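Local coordinates for adhesion and penetration protein autotransporter (Haemophilus influenzae, PDB 3SYJ) that promotes adherence to and invasion of host cells, probably acts as a serine protease, and self-associates through its passenger domain in bacterial aggregation, at residues L576-Q582 with A629-K635. Numbering follows the deposited sequence.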
loop_
_atom_site.group_PDB
_atom_site.type_symbol
_atom_site.label_atom_id
_atom_site.label_comp_id
_atom_site.label_asym_id
_atom_site.label_seq_id
_atom_site.Cartn_x
_atom_site.Cartn_y
_atom_site.Cartn_z
ATOM N N LEU A 576 -21.421 20.183 2.324
ATOM C CA LEU A 576 -20.758 21.183 1.501
ATOM C C LEU A 576 -19.889 20.627 0.398
ATOM O O LEU A 576 -18.959 19.864 0.647
ATOM C CB LEU A 576 -19.913 22.115 2.361
ATOM C CG LEU A 576 -20.701 23.083 3.233
ATOM C CD1 LEU A 576 -19.774 23.798 4.193
ATOM C CD2 LEU A 576 -21.445 24.067 2.366
ATOM N N LYS A 577 -20.195 21.037 -0.825
ATOM C CA LYS A 577 -19.271 20.882 -1.928
ATOM C C LYS A 577 -18.367 22.107 -1.848
ATOM O O LYS A 577 -18.597 23.112 -2.517
ATOM C CB LYS A 577 -20.033 20.858 -3.245
ATOM C CG LYS A 577 -19.710 19.664 -4.122
ATOM C CD LYS A 577 -20.411 18.405 -3.618
ATOM C CE LYS A 577 -20.007 17.178 -4.439
ATOM N NZ LYS A 577 -21.003 16.071 -4.343
ATOM N N GLY A 578 -17.356 22.025 -0.990
ATOM C CA GLY A 578 -16.540 23.167 -0.643
ATOM C C GLY A 578 -15.955 22.963 0.738
ATOM O O GLY A 578 -16.023 21.866 1.293
ATOM N N ASP A 579 -15.389 24.022 1.303
ATOM C CA ASP A 579 -14.646 23.906 2.544
ATOM C C ASP A 579 -15.291 24.678 3.671
ATOM O O ASP A 579 -16.124 25.554 3.440
ATOM C CB ASP A 579 -13.235 24.459 2.363
ATOM C CG ASP A 579 -12.438 23.701 1.339
ATOM O OD1 ASP A 579 -12.793 22.542 1.042
ATOM O OD2 ASP A 579 -11.450 24.271 0.838
ATOM N N ILE A 580 -14.877 24.348 4.891
ATOM C CA ILE A 580 -15.156 25.165 6.059
ATOM C C ILE A 580 -13.816 25.658 6.587
ATOM O O ILE A 580 -12.904 24.860 6.844
ATOM C CB ILE A 580 -15.897 24.375 7.168
ATOM C CG1 ILE A 580 -17.276 23.929 6.684
ATOM C CG2 ILE A 580 -16.044 25.217 8.426
ATOM C CD1 ILE A 580 -18.031 23.080 7.692
ATOM N N THR A 581 -13.708 26.976 6.735
ATOM C CA THR A 581 -12.479 27.626 7.183
ATOM C C THR A 581 -12.676 28.380 8.495
ATOM O O THR A 581 -13.619 29.159 8.641
ATOM C CB THR A 581 -11.976 28.624 6.120
ATOM O OG1 THR A 581 -11.689 27.914 4.910
ATOM C CG2 THR A 581 -10.717 29.355 6.607
ATOM N N GLN A 582 -11.778 28.155 9.446
ATOM C CA GLN A 582 -11.812 28.902 10.696
ATOM C C GLN A 582 -10.509 29.677 10.902
ATOM O O GLN A 582 -9.417 29.110 10.830
ATOM C CB GLN A 582 -12.069 27.965 11.873
ATOM C CG GLN A 582 -12.126 28.669 13.209
ATOM C CD GLN A 582 -12.310 27.702 14.358
ATOM O OE1 GLN A 582 -12.340 26.488 14.161
ATOM N NE2 GLN A 582 -12.429 28.235 15.567
ATOM N N ALA A 629 -17.953 18.103 4.602
ATOM C CA ALA A 629 -17.392 19.098 3.720
ATOM C C ALA A 629 -16.243 18.427 2.985
ATOM O O ALA A 629 -15.874 17.295 3.306
ATOM C CB ALA A 629 -16.900 20.300 4.514
ATOM N N GLU A 630 -15.689 19.111 1.991
ATOM C CA GLU A 630 -14.474 18.642 1.332
ATOM C C GLU A 630 -13.265 18.807 2.267
ATOM O O GLU A 630 -12.587 17.836 2.594
ATOM C CB GLU A 630 -14.287 19.340 -0.028
ATOM C CG GLU A 630 -15.381 18.941 -1.043
ATOM C CD GLU A 630 -15.279 19.620 -2.410
ATOM O OE1 GLU A 630 -14.455 20.536 -2.589
ATOM O OE2 GLU A 630 -16.047 19.234 -3.318
ATOM N N ASN A 631 -13.018 20.028 2.723
ATOM C CA ASN A 631 -11.933 20.257 3.665
ATOM C C ASN A 631 -12.367 21.089 4.854
ATOM O O ASN A 631 -13.206 21.983 4.729
ATOM C CB ASN A 631 -10.746 20.948 2.991
ATOM C CG ASN A 631 -10.204 20.169 1.808
ATOM O OD1 ASN A 631 -9.267 19.375 1.940
ATOM N ND2 ASN A 631 -10.795 20.391 0.639
ATOM N N PHE A 632 -11.786 20.786 6.008
ATOM C CA PHE A 632 -11.866 21.657 7.163
ATOM C C PHE A 632 -10.494 22.292 7.338
ATOM O O PHE A 632 -9.530 21.627 7.708
ATOM C CB PHE A 632 -12.239 20.871 8.421
ATOM C CG PHE A 632 -13.510 20.085 8.288
ATOM C CD1 PHE A 632 -14.735 20.665 8.589
ATOM C CD2 PHE A 632 -13.480 18.765 7.863
ATOM C CE1 PHE A 632 -15.905 19.945 8.463
ATOM C CE2 PHE A 632 -14.644 18.034 7.738
ATOM C CZ PHE A 632 -15.863 18.622 8.036
ATOM N N GLN A 633 -10.403 23.582 7.053
ATOM C CA GLN A 633 -9.148 24.288 7.216
ATOM C C GLN A 633 -9.228 25.129 8.471
ATOM O O GLN A 633 -9.804 26.216 8.470
ATOM C CB GLN A 633 -8.868 25.164 5.994
ATOM C CG GLN A 633 -9.269 24.501 4.694
ATOM C CD GLN A 633 -8.694 25.189 3.473
ATOM O OE1 GLN A 633 -7.848 26.081 3.585
ATOM N NE2 GLN A 633 -9.147 24.772 2.291
ATOM N N ILE A 634 -8.664 24.614 9.552
ATOM C CA ILE A 634 -8.628 25.350 10.800
ATOM C C ILE A 634 -7.300 26.089 10.826
ATOM O O ILE A 634 -6.288 25.542 11.254
ATOM C CB ILE A 634 -8.761 24.398 12.007
ATOM C CG1 ILE A 634 -9.843 23.348 11.736
ATOM C CG2 ILE A 634 -9.055 25.165 13.287
ATOM C CD1 ILE A 634 -11.183 23.926 11.289
ATOM N N LYS A 635 -7.310 27.323 10.327
ATOM C CA LYS A 635 -6.099 28.128 10.183
ATOM C C LYS A 635 -5.759 28.880 11.463
ATOM O O LYS A 635 -4.715 29.523 11.560
ATOM C CB LYS A 635 -6.260 29.134 9.044
ATOM C CG LYS A 635 -6.538 28.514 7.684
ATOM C CD LYS A 635 -6.593 29.592 6.614
ATOM C CE LYS A 635 -6.777 29.000 5.227
ATOM N NZ LYS A 635 -6.875 30.080 4.206
HETATM O O HOH W 1 -12.725 22.320 -1.771
#
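Ile580 and Phe632 run alongside each other into the buried interior, where the Ile580 CD1 methyl meets Phe632 CE1 at 3.9 Å. With CG1 anti to the carbonyl carbon (chi1 -64°), Ile580 sends its extended branch to the ring, while Trp652 stacks on that ring from the next turn. Further along, Gln582 OE1 rests 3.6 Å from Ile634 CG2, and NE2 of the same buried amide is held by the carbonyls of Ser638 and Lys584. Strands 579-582 and 631-634 run parallel, their axes 9° apart: Ile580 N donates to Asn631 O, Ile580 O accepts from Gln633 N (2.8 Å), and Gln582 repeats the pattern with Gln633 O and Lys635 N.

The other face is polar and more open. Asp579 OD1 takes a fairly straight bond from Asn631 ND2 (3.0 Å, 160°), on its syn side but well out of the carboxylate plane. Gln633 NE2 gives Asp579 OD2 only a weak, strongly bent bond. A water donates to both Asp579 OD1 and Glu630 OE1, bridging two carboxylates that would otherwise probably repel; Arg554 pairs with Glu630. Such in-register parallel strands from successive turns, with a largely apolar interior that here also takes in the amide of Gln582, and a polar outer face, typify the right-handed beta-helix of autotransporter passenger domains.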